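Local coordinates for molybdenum-binding-protein (Azotobacter vinelandii, PDB 1H9M) that binds molybdate in the cytoplasm, with sites shared between the subunits of a trimer, and probably serves molybdenum storage and homeostasis, at residues A8-F12 against T108-S112; K13-S17 against A53-V58; G22-V28 against A39-L44; S79-T85 against A130-A136. All coordinates share one frame. Where two conformers were deposited one is given. Numbering follows the deposited sequence.

Contact 1 of 4, residues A8-F12 against T108-S112. With MOO (molybdate ion), chain E.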
loop_
_atom_site.group_PDB
_atom_site.type_symbol
_atom_site.label_atom_id
_atom_site.label_comp_id
_atom_site.label_asym_id
_atom_site.label_seq_id
_atom_site.Cartn_x
_atom_site.Cartn_y
_atom_site.Cartn_z
ATOM N N ALA A 8 -5.342 11.631 -3.536
ATOM C CA ALA A 8 -5.993 10.805 -2.498
ATOM C C ALA A 8 -7.401 11.333 -2.226
ATOM O O ALA A 8 -7.601 12.478 -1.807
ATOM C CB ALA A 8 -5.253 10.789 -1.184
ATOM N N ARG A 9 -8.324 10.359 -2.194
ATOM C CA ARG A 9 -9.702 10.724 -1.941
ATOM C C ARG A 9 -9.972 10.988 -0.458
ATOM O O ARG A 9 -11.078 11.474 -0.211
ATOM C CB ARG A 9 -10.647 9.623 -2.437
ATOM C CG ARG A 9 -10.490 9.275 -3.919
ATOM C CD ARG A 9 -10.952 10.446 -4.799
ATOM N NE ARG A 9 -9.879 11.408 -4.987
ATOM C CZ ARG A 9 -10.062 12.676 -5.346
ATOM N NH1 ARG A 9 -11.324 13.027 -5.569
ATOM N NH2 ARG A 9 -9.059 13.506 -5.485
ATOM N N ASN A 10 -9.120 10.541 0.449
ATOM C CA ASN A 10 -9.348 10.754 1.881
ATOM C C ASN A 10 -8.319 11.670 2.464
ATOM O O ASN A 10 -7.131 11.333 2.555
ATOM C CB ASN A 10 -9.217 9.359 2.548
ATOM C CG ASN A 10 -10.238 8.418 1.884
ATOM O OD1 ASN A 10 -11.438 8.745 1.830
ATOM N ND2 ASN A 10 -9.715 7.358 1.291
ATOM N N VAL A 11 -8.809 12.851 2.956
ATOM C CA VAL A 11 -7.881 13.799 3.604
ATOM C C VAL A 11 -8.603 14.207 4.899
ATOM O O VAL A 11 -9.615 14.897 4.784
ATOM C CB VAL A 11 -7.530 15.022 2.743
ATOM C CG1 VAL A 11 -6.628 15.986 3.558
ATOM C CG2 VAL A 11 -6.753 14.638 1.478
ATOM N N PHE A 12 -8.184 13.668 6.027
ATOM C CA PHE A 12 -8.863 13.893 7.293
ATOM C C PHE A 12 -8.094 14.899 8.149
ATOM O O PHE A 12 -6.908 14.727 8.404
ATOM C CB PHE A 12 -9.018 12.622 8.085
ATOM C CG PHE A 12 -9.587 11.429 7.368
ATOM C CD1 PHE A 12 -8.770 10.408 6.945
ATOM C CD2 PHE A 12 -10.959 11.308 7.177
ATOM C CE1 PHE A 12 -9.291 9.294 6.319
ATOM C CE2 PHE A 12 -11.486 10.194 6.536
ATOM C CZ PHE A 12 -10.654 9.185 6.119
ATOM N N THR A 108 -18.046 12.703 8.518
ATOM C CA THR A 108 -16.803 12.518 7.776
ATOM C C THR A 108 -17.039 11.413 6.749
ATOM O O THR A 108 -17.678 10.417 7.128
ATOM C CB THR A 108 -15.662 12.163 8.731
ATOM O OG1 THR A 108 -15.484 13.266 9.632
ATOM C CG2 THR A 108 -14.391 11.848 7.974
ATOM N N GLU A 109 -16.593 11.577 5.516
ATOM C CA GLU A 109 -16.790 10.534 4.501
ATOM C C GLU A 109 -15.469 9.768 4.271
ATOM O O GLU A 109 -14.458 10.459 4.339
ATOM C CB GLU A 109 -17.102 11.163 3.146
ATOM C CG GLU A 109 -18.452 11.831 2.999
ATOM C CD GLU A 109 -18.678 12.351 1.592
ATOM O OE1 GLU A 109 -17.848 12.113 0.686
ATOM O OE2 GLU A 109 -19.725 12.997 1.373
ATOM N N ILE A 110 -15.520 8.498 3.859
ATOM C CA ILE A 110 -14.224 7.849 3.527
ATOM C C ILE A 110 -14.467 7.070 2.248
ATOM O O ILE A 110 -15.556 6.516 2.132
ATOM C CB ILE A 110 -13.691 6.907 4.619
ATOM C CG1 ILE A 110 -12.409 6.163 4.172
ATOM C CG2 ILE A 110 -14.715 5.887 5.022
ATOM C CD1 ILE A 110 -11.434 5.790 5.262
ATOM N N THR A 111 -13.561 7.135 1.261
ATOM C CA THR A 111 -13.812 6.442 0.015
ATOM C C THR A 111 -12.803 5.282 -0.092
ATOM O O THR A 111 -11.606 5.451 0.179
ATOM C CB THR A 111 -13.592 7.442 -1.117
ATOM O OG1 THR A 111 -14.559 8.529 -0.927
ATOM C CG2 THR A 111 -13.790 6.841 -2.495
ATOM N N SER A 112 -13.307 4.193 -0.621
ATOM C CA SER A 112 -12.469 2.990 -0.806
ATOM C C SER A 112 -12.614 2.527 -2.230
ATOM O O SER A 112 -13.674 2.739 -2.882
ATOM C CB SER A 112 -12.969 1.884 0.154
ATOM O OG SER A 112 -12.479 0.638 -0.261
HETATM MO MO MOO E . -6.745 8.174 -5.430
HETATM O O1 MOO E . -6.492 6.528 -6.077
HETATM O O2 MOO E . -7.481 8.110 -3.785
HETATM O O3 MOO E . -5.130 8.922 -5.455
HETATM O O4 MOO E . -7.851 8.952 -6.628
HETATM O O HOH W 1 -13.915 10.334 0.866
#
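Two TOBE domains of the OB-like class meet here, beside a molybdate site. Strand 10-12 runs at 151° to strand 109-112, with axes 7.4 Å apart, too far for direct backbone pairing; the carboxamide of Asn10 bridges the gap instead. Its OD1 accepts a hydrogen bond from Thr111 N (2.7 Å), and its ND2 donates to Thr111 O (2.9 Å), so one side chain pairs with both backbone N and O of Thr111. A water donates to Asn10 OD1 (3.1 Å) and is hydrogen-bonded to Thr111 OG1 (2.6 Å), which also hydrogen-bonds the Thr101 hydroxyl. Farther along, the edge of the Phe12 ring meets Thr108 CG2 (3.6 Å from CD2) and Ile110 CD1 (3.6 Å from CZ). At the other end, Arg9 N donates to molybdate O2 (2.9 Å), an ion also held by Thr115 of the second subunit. Strand 10-21 pairs through Asn10 and Phe12 with strand 57-62, whereas Ile110 and Ser112 pair with strand 97-104, and Ile110 packs on strand 129-134.

Contact 2 of 4, residues K13-S17 against A53-V58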
loop_
_atom_site.group_PDB
_atom_site.type_symbol
_atom_site.label_atom_id
_atom_site.label_comp_id
_atom_site.label_asym_id
_atom_site.label_seq_id
_atom_site.Cartn_x
_atom_site.Cartn_y
_atom_site.Cartn_z
ATOM N N LYS A 13 -8.822 15.835 8.775
ATOM C CA LYS A 13 -8.160 16.740 9.715
ATOM C C LYS A 13 -8.218 16.224 11.140
ATOM O O LYS A 13 -9.177 15.609 11.593
ATOM C CB LYS A 13 -8.840 18.125 9.653
ATOM C CG LYS A 13 -8.584 18.872 8.354
ATOM C CD LYS A 13 -9.308 20.206 8.318
ATOM C CE LYS A 13 -9.424 20.776 6.909
ATOM N NZ LYS A 13 -10.279 22.005 6.901
ATOM N N GLY A 14 -7.110 16.441 11.856
ATOM C CA GLY A 14 -7.078 15.988 13.240
ATOM C C GLY A 14 -5.941 16.557 14.041
ATOM O O GLY A 14 -5.217 17.438 13.596
ATOM N N THR A 15 -5.792 16.032 15.260
ATOM C CA THR A 15 -4.714 16.454 16.141
ATOM C C THR A 15 -3.963 15.240 16.722
ATOM O O THR A 15 -4.606 14.240 17.087
ATOM C CB THR A 15 -5.080 17.288 17.407
ATOM O OG1 THR A 15 -6.085 16.520 18.083
ATOM C CG2 THR A 15 -5.735 18.600 16.973
ATOM N N VAL A 16 -2.662 15.396 16.774
ATOM C CA VAL A 16 -1.820 14.352 17.344
ATOM C C VAL A 16 -2.205 14.167 18.812
ATOM O O VAL A 16 -2.237 15.162 19.564
ATOM C CB VAL A 16 -0.316 14.623 17.199
ATOM C CG1 VAL A 16 0.461 13.519 17.892
ATOM C CG2 VAL A 16 0.096 14.699 15.729
ATOM N N SER A 17 -2.502 12.946 19.224
ATOM C CA SER A 17 -2.772 12.741 20.651
ATOM C C SER A 17 -1.597 12.080 21.337
ATOM O O SER A 17 -1.416 12.162 22.577
ATOM C CB SER A 17 -4.055 11.920 20.763
ATOM O OG SER A 17 -3.857 10.708 20.057
ATOM N N ALA A 53 4.211 16.331 17.475
ATOM C CA ALA A 53 4.119 16.223 18.932
ATOM C C ALA A 53 2.652 16.243 19.318
ATOM O O ALA A 53 1.774 16.705 18.570
ATOM C CB ALA A 53 4.792 17.450 19.575
ATOM N N ALA A 54 2.385 15.779 20.549
ATOM C CA ALA A 54 1.015 15.820 21.040
ATOM C C ALA A 54 0.462 17.237 20.893
ATOM O O ALA A 54 1.105 18.207 21.286
ATOM C CB ALA A 54 0.965 15.388 22.499
ATOM N N GLY A 55 -0.773 17.378 20.440
ATOM C CA GLY A 55 -1.464 18.599 20.156
ATOM C C GLY A 55 -1.249 19.233 18.802
ATOM O O GLY A 55 -2.076 20.080 18.412
ATOM N N LYS A 56 -0.319 18.738 18.002
ATOM C CA LYS A 56 -0.105 19.342 16.681
ATOM C C LYS A 56 -1.265 19.082 15.728
ATOM O O LYS A 56 -1.723 17.893 15.667
ATOM C CB LYS A 56 1.189 18.772 16.034
ATOM C CG LYS A 56 1.429 19.469 14.702
ATOM C CD LYS A 56 2.877 19.449 14.267
ATOM C CE LYS A 56 3.255 20.818 13.701
ATOM N NZ LYS A 56 4.634 20.831 13.133
ATOM N N GLU A 57 -1.750 20.134 15.028
ATOM C CA GLU A 57 -2.861 19.809 14.074
ATOM C C GLU A 57 -2.167 19.272 12.794
ATOM O O GLU A 57 -1.131 19.744 12.235
ATOM C CB GLU A 57 -3.958 20.814 14.017
ATOM C CG GLU A 57 -4.033 21.832 15.162
ATOM C CD GLU A 57 -4.487 23.180 14.633
ATOM O OE1 GLU A 57 -3.851 23.641 13.665
ATOM O OE2 GLU A 57 -5.462 23.740 15.166
ATOM N N VAL A 58 -2.844 18.206 12.316
ATOM C CA VAL A 58 -2.339 17.513 11.123
ATOM C C VAL A 58 -3.495 17.068 10.240
ATOM O O VAL A 58 -4.689 17.188 10.553
ATOM C CB VAL A 58 -1.624 16.191 11.506
ATOM C CG1 VAL A 58 -0.360 16.552 12.346
ATOM C CG2 VAL A 58 -2.546 15.313 12.327
#
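Antiparallel pairing joins the two segments, and the type II turn that leads into strand 57-62 lies against the continuation of strand 10-21. Gly14 and Val58 form a hydrogen-bonded pair, with Gly14 N to Val58 O and Val58 N to Gly14 O both 2.8 Å; Thr15 and Glu57 follow as a non-hydrogen-bonded pair, their CA atoms 4.4 Å apart. Val16 continues the pattern against this turn, Ala53 to Lys56, which is closed by Lys56 N to Ala53 O (3.0 Å). Val16 N donates to Lys56 O (2.9 Å) and Val16 O accepts from Gly55 N (2.8 Å), so the turn itself is bound to the strand. Gly55 has a positive phi of 85°, a conformation that favours glycine. Among the side chains, Val16 is the most deeply engaged: its CB lies 3.3 Å from Ala53 O and its CG2 is 3.9 Å from Val58 CG1. Thr15 CG2 approaches Glu57 CG (4.1 Å) on the opposite, more exposed face. Strand 10-21 is thus flanked by strand 57-62 and, through backbone bonds of Thr15 and Ser17, by strand 25-32, while Val58 and Lys56 touch Val143 of strand 140-143.

Contact 3 of 4, residues G22-V28 against A39-L44. With MOO (molybdate ion), chain F; MOO (molybdate ion), chain D.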
loop_
_atom_site.group_PDB
_atom_site.type_symbol
_atom_site.label_atom_id
_atom_site.label_comp_id
_atom_site.label_asym_id
_atom_site.label_seq_id
_atom_site.Cartn_x
_atom_site.Cartn_y
_atom_site.Cartn_z
ATOM N N GLY A 22 10.438 5.339 17.403
ATOM C CA GLY A 22 11.147 4.112 17.310
ATOM C C GLY A 22 12.577 4.304 16.860
ATOM O O GLY A 22 13.217 5.315 17.156
ATOM N N ALA A 23 13.122 3.379 16.104
ATOM C CA ALA A 23 14.516 3.457 15.672
ATOM C C ALA A 23 14.522 4.107 14.286
ATOM O O ALA A 23 15.219 5.087 14.066
ATOM C CB ALA A 23 15.084 2.056 15.669
ATOM N N VAL A 24 13.726 3.515 13.371
ATOM C CA VAL A 24 13.616 4.138 12.034
ATOM C C VAL A 24 12.195 4.617 11.738
ATOM O O VAL A 24 12.010 5.477 10.860
ATOM C CB VAL A 24 14.066 3.264 10.862
ATOM C CG1 VAL A 24 15.580 3.018 10.924
ATOM C CG2 VAL A 24 13.415 1.922 10.845
ATOM N N ASN A 25 11.216 4.098 12.462
ATOM C CA ASN A 25 9.824 4.565 12.285
ATOM C C ASN A 25 9.309 5.216 13.571
ATOM O O ASN A 25 9.956 5.141 14.629
ATOM C CB ASN A 25 8.915 3.384 11.940
ATOM C CG ASN A 25 9.112 3.057 10.453
ATOM O OD1 ASN A 25 9.176 3.843 9.527
ATOM N ND2 ASN A 25 9.173 1.757 10.390
ATOM N N ALA A 26 8.135 5.859 13.392
ATOM C CA ALA A 26 7.479 6.441 14.562
ATOM C C ALA A 26 5.988 6.149 14.436
ATOM O O ALA A 26 5.462 6.154 13.302
ATOM C CB ALA A 26 7.604 7.971 14.574
ATOM N N GLU A 27 5.317 5.882 15.570
ATOM C CA GLU A 27 3.891 5.675 15.544
ATOM C C GLU A 27 3.209 6.978 16.025
ATOM O O GLU A 27 3.562 7.402 17.145
ATOM C CB GLU A 27 3.471 4.524 16.463
ATOM C CG GLU A 27 1.960 4.420 16.454
ATOM C CD GLU A 27 1.417 3.318 17.339
ATOM O OE1 GLU A 27 1.888 2.175 17.309
ATOM O OE2 GLU A 27 0.462 3.670 18.088
ATOM N N VAL A 28 2.255 7.435 15.248
ATOM C CA VAL A 28 1.529 8.679 15.591
ATOM C C VAL A 28 0.047 8.379 15.736
ATOM O O VAL A 28 -0.624 7.731 14.919
ATOM C CB VAL A 28 1.737 9.713 14.466
ATOM C CG1 VAL A 28 1.115 11.050 14.895
ATOM C CG2 VAL A 28 3.181 9.885 14.038
ATOM N N ALA A 39 -4.267 5.517 13.771
ATOM C CA ALA A 39 -2.836 5.462 14.061
ATOM C C ALA A 39 -2.076 5.473 12.694
ATOM O O ALA A 39 -2.570 4.772 11.811
ATOM C CB ALA A 39 -2.529 4.168 14.815
ATOM N N ALA A 40 -0.948 6.120 12.687
ATOM C CA ALA A 40 -0.133 6.109 11.496
ATOM C C ALA A 40 1.295 5.750 11.811
ATOM O O ALA A 40 1.773 5.989 12.912
ATOM C CB ALA A 40 -0.109 7.429 10.750
ATOM N N VAL A 41 1.951 5.028 10.895
ATOM C CA VAL A 41 3.384 4.792 11.014
ATOM C C VAL A 41 3.945 5.484 9.628
ATOM O O VAL A 41 3.909 5.247 8.954
ATOM C CB VAL A 41 3.729 3.304 10.918
ATOM C CG1 VAL A 41 5.245 3.088 11.059
ATOM C CG2 VAL A 41 3.160 2.602 12.189
ATOM N N VAL A 42 5.001 6.398 10.327
ATOM C CA VAL A 42 5.755 7.175 9.290
ATOM C C VAL A 42 7.259 7.043 9.662
ATOM O O VAL A 42 7.553 6.579 10.766
ATOM C CB VAL A 42 5.420 8.697 9.370
ATOM C CG1 VAL A 42 4.005 8.811 8.822
ATOM C CG2 VAL A 42 5.552 9.364 10.739
ATOM N N THR A 43 8.178 7.419 8.776
ATOM C CA THR A 43 9.602 7.337 9.202
ATOM C C THR A 43 9.862 8.330 10.333
ATOM O O THR A 43 9.221 9.364 10.435
ATOM C CB THR A 43 10.552 7.649 8.086
ATOM O OG1 THR A 43 10.327 8.995 7.501
ATOM C CG2 THR A 43 10.356 6.635 6.940
ATOM N N LEU A 44 10.809 7.942 11.194
ATOM C CA LEU A 44 11.188 8.866 12.278
ATOM C C LEU A 44 11.724 10.187 11.763
ATOM O O LEU A 44 11.450 11.260 12.307
ATOM C CB LEU A 44 12.276 8.176 13.120
ATOM C CG LEU A 44 12.772 8.969 14.341
ATOM C CD1 LEU A 44 11.654 9.402 15.243
ATOM C CD2 LEU A 44 13.781 8.087 15.115
HETATM MO MO MOO F . 6.693 8.273 5.277
HETATM O O1 MOO F . 7.330 8.256 3.656
HETATM O O2 MOO F . 5.013 8.851 5.439
HETATM O O3 MOO F . 6.555 6.560 5.825
HETATM O O4 MOO F . 7.793 8.986 6.496
HETATM MO MO MOO D . 11.249 -0.013 13.859
HETATM O O1 MOO D . 9.971 -0.062 12.474
HETATM O O2 MOO D . 12.558 -1.079 13.366
#
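Gly22 and Ala23 turn the chain into the hairpin, their carbonyl oxygens each 3.5 Å from Leu44 CD2. Val24 O then accepts a hydrogen bond from Leu44 N (2.8 Å), tying the first helical residue to the loop. Asn25, a non-hydrogen-bonded partner of Thr43, places CB 3.8 Å from Val41 CG1 and donates from ND2 to O1 of a molybdate (2.9 Å); Asn25 of both other subunits binds the same ion. Ala26 pairs with Val42 (N to O 2.8 Å, O to N 3.0 Å). Glu27, opposite Val41, forms a salt bridge with Arg81. Val28 N to Ala40 O and Ala40 N to Val28 O, both 2.8 Å, close the register, and Val28 CG2 lies 4.1 Å from Val42 CG2. Thr43, N-cap of helix 44-49, donates from N (2.8 Å) and OG1 (2.7 Å) to O4 of a second molybdate, also bound by Ser79, Arg81, Lys135 and Ala136 of the second subunit. Ala26 and Val28 pack on strand 10-21, and Val28 and Ala40 on Leu141 of strand 140-143.

Contact 4 of 4, residues S79-T85 against A130-A136. With MOO (molybdate ion), chain B.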
loop_
_atom_site.group_PDB
_atom_site.type_symbol
_atom_site.label_atom_id
_atom_site.label_comp_id
_atom_site.label_asym_id
_atom_site.label_seq_id
_atom_site.Cartn_x
_atom_site.Cartn_y
_atom_site.Cartn_z
ATOM N N SER A 79 -4.970 -6.704 12.871
ATOM C CA SER A 79 -3.842 -5.849 13.252
ATOM C C SER A 79 -3.960 -4.412 12.706
ATOM O O SER A 79 -3.340 -3.403 13.118
ATOM C CB SER A 79 -2.499 -6.295 12.655
ATOM O OG SER A 79 -2.542 -6.388 11.192
ATOM N N ALA A 80 -4.830 -4.309 11.670
ATOM C CA ALA A 80 -5.010 -2.961 11.098
ATOM C C ALA A 80 -5.592 -2.041 12.166
ATOM O O ALA A 80 -6.654 -2.277 12.756
ATOM C CB ALA A 80 -6.005 -3.066 9.915
ATOM N N ARG A 81 -4.842 -1.006 12.471
ATOM C CA ARG A 81 -5.176 -0.161 13.636
ATOM C C ARG A 81 -6.403 0.736 13.444
ATOM O O ARG A 81 -6.876 1.328 14.441
ATOM C CB ARG A 81 -3.998 0.726 13.951
ATOM C CG ARG A 81 -2.706 -0.003 14.428
ATOM C CD ARG A 81 -3.017 -0.527 15.852
ATOM N NE ARG A 81 -3.036 0.570 16.817
ATOM C CZ ARG A 81 -1.891 1.119 17.239
ATOM N NH1 ARG A 81 -0.667 0.709 16.876
ATOM N NH2 ARG A 81 -1.951 2.180 18.049
ATOM N N ASN A 82 -6.820 1.006 12.217
ATOM C CA ASN A 82 -7.806 2.012 11.866
ATOM C C ASN A 82 -9.069 1.325 11.372
ATOM O O ASN A 82 -9.081 0.619 10.358
ATOM C CB ASN A 82 -7.286 2.972 10.780
ATOM C CG ASN A 82 -6.004 3.612 11.299
ATOM O OD1 ASN A 82 -6.052 4.097 12.437
ATOM N ND2 ASN A 82 -4.892 3.484 10.606
ATOM N N ILE A 83 -10.125 1.325 12.243
ATOM C CA ILE A 83 -11.373 0.685 11.809
ATOM C C ILE A 83 -12.473 1.746 12.022
ATOM O O ILE A 83 -12.571 2.380 13.089
ATOM C CB ILE A 83 -11.678 -0.656 12.468
ATOM C CG1 ILE A 83 -10.563 -1.697 12.229
ATOM C CG2 ILE A 83 -13.020 -1.191 11.966
ATOM C CD1 ILE A 83 -10.628 -2.973 13.026
ATOM N N LEU A 84 -13.078 2.226 10.936
ATOM C CA LEU A 84 -13.972 3.390 10.991
ATOM C C LEU A 84 -15.322 2.903 10.480
ATOM O O LEU A 84 -15.407 2.408 9.374
ATOM C CB LEU A 84 -13.439 4.555 10.161
ATOM C CG LEU A 84 -12.050 5.106 10.488
ATOM C CD1 LEU A 84 -11.657 6.253 9.564
ATOM C CD2 LEU A 84 -12.011 5.594 11.931
ATOM N N THR A 85 -16.365 2.918 11.331
ATOM C CA THR A 85 -17.630 2.308 10.948
ATOM C C THR A 85 -18.697 3.333 10.581
ATOM O O THR A 85 -18.731 4.471 11.044
ATOM C CB THR A 85 -18.112 1.373 12.072
ATOM O OG1 THR A 85 -17.072 0.409 12.315
ATOM C CG2 THR A 85 -19.376 0.621 11.697
ATOM N N ALA A 130 -21.069 -0.629 7.092
ATOM C CA ALA A 130 -19.750 -1.255 6.732
ATOM C C ALA A 130 -18.662 -0.483 7.437
ATOM O O ALA A 130 -18.869 0.605 7.927
ATOM C CB ALA A 130 -19.546 -1.178 5.223
ATOM N N SER A 131 -17.494 -1.140 7.609
ATOM C CA SER A 131 -16.367 -0.449 8.251
ATOM C C SER A 131 -15.180 -0.311 7.232
ATOM O O SER A 131 -15.031 -1.251 6.457
ATOM C CB SER A 131 -15.803 -1.285 9.392
ATOM O OG SER A 131 -16.804 -1.476 10.412
ATOM N N ALA A 132 -14.534 0.839 7.381
ATOM C CA ALA A 132 -13.339 1.051 6.507
ATOM C C ALA A 132 -12.181 0.582 7.385
ATOM O O ALA A 132 -12.112 0.954 8.543
ATOM C CB ALA A 132 -13.201 2.516 6.189
ATOM N N VAL A 133 -11.282 -0.206 6.788
ATOM C CA VAL A 133 -10.125 -0.746 7.533
ATOM C C VAL A 133 -8.847 -0.253 6.871
ATOM O O VAL A 133 -8.710 -0.447 5.668
ATOM C CB VAL A 133 -10.173 -2.289 7.518
ATOM C CG1 VAL A 133 -8.927 -2.864 8.159
ATOM C CG2 VAL A 133 -11.418 -2.799 8.244
ATOM N N ILE A 134 -7.984 0.412 7.666
ATOM C CA ILE A 134 -6.744 0.969 7.054
ATOM C C ILE A 134 -5.560 0.641 7.959
ATOM O O ILE A 134 -5.551 0.799 9.169
ATOM C CB ILE A 134 -6.845 2.497 6.990
ATOM C CG1 ILE A 134 -8.149 2.949 6.326
ATOM C CG2 ILE A 134 -5.655 3.116 6.236
ATOM C CD1 ILE A 134 -8.459 4.417 6.484
ATOM N N LYS A 135 -4.579 -0.076 7.342
ATOM C CA LYS A 135 -3.351 -0.399 8.070
ATOM C C LYS A 135 -2.626 0.892 8.370
ATOM O O LYS A 135 -2.503 1.842 7.587
ATOM C CB LYS A 135 -2.513 -1.248 7.054
ATOM C CG LYS A 135 -1.459 -2.069 7.840
ATOM C CD LYS A 135 -0.750 -3.064 6.916
ATOM C CE LYS A 135 0.569 -3.450 7.577
ATOM N NZ LYS A 135 0.455 -4.521 8.596
ATOM N N ALA A 136 -1.985 0.926 9.581
ATOM C CA ALA A 136 -1.282 2.114 10.041
ATOM C C ALA A 136 -0.171 2.581 9.110
ATOM O O ALA A 136 0.094 3.790 8.955
ATOM C CB ALA A 136 -0.639 2.017 11.444
HETATM MO MO MOO B . -1.041 -2.534 11.558
HETATM O O1 MOO B . -2.157 -1.211 11.364
HETATM O O2 MOO B . -1.475 -4.039 10.704
HETATM O O3 MOO B . 0.499 -2.070 10.742
HETATM O O4 MOO B . -0.520 -2.821 13.246
#
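Asn82 and Ile134, the residues with the largest buried areas, form a hydrogen-bonded antiparallel pair. Ile134 N donates to Asn82 O (2.9 Å), while the return bond from Asn82 N to Ile134 O is weak at 3.3 Å; Asn82 ND2 adds another weak bond to Ile134 O (3.1 Å). Their CB atoms are 3.8 Å apart, and Asn82 OD1 reaches Ala39 N of the other domain. Leu84, next on the same face, pairs with Ala132 through tighter bonds, Leu84 N to Ala132 O at 2.9 Å and Ala132 N to Leu84 O at 2.7 Å. Both strands belong to the five-stranded antiparallel sheet built mainly from the second TOBE repeat, where strand 129-134 lies between strands 82-93 and 68-70. Beyond the paired region, loop residues of both segments line a molybdate site: Arg81 N (2.9 Å) and Ala136 N (2.8 Å) donate to O1, Ser79 OG (2.6 Å) and Lys135 NZ (2.9 Å) to O2. Thr43 and Ser46 of the third subunit complete this interface site. On the other face Ile83 CG1 meets Val133 CG2 (4.2 Å) and Thr85 OG1 hydrogen-bonds Ser131 OG (2.7 Å). Loop residue Ala80 sets CB 3.4 Å from Val133 CG1.

Overall arrangement
Contacts 3 and 4 are buried, contact 1 is partly so, and contact 2 lies at the surface with no molybdate of its own. Contacts 1 and 2 share strand 10-21, and contact 2 meets contact 3 where Val16 packs on Val28 in the same sheet. Contacts 2, 3 and 4 are built on backbone pairing within a sheet, whereas contact 1 joins strands of different sheets through a side-chain amide. The domains also meet between contacts 3 and 4, through the Glu27-Arg81 salt bridge. Contacts 1 and 4 touch within the second sheet, where Ile110 packs on Ala132 and Ile134. Molybdate is bound near subunit boundaries in contacts 1, 3 and 4.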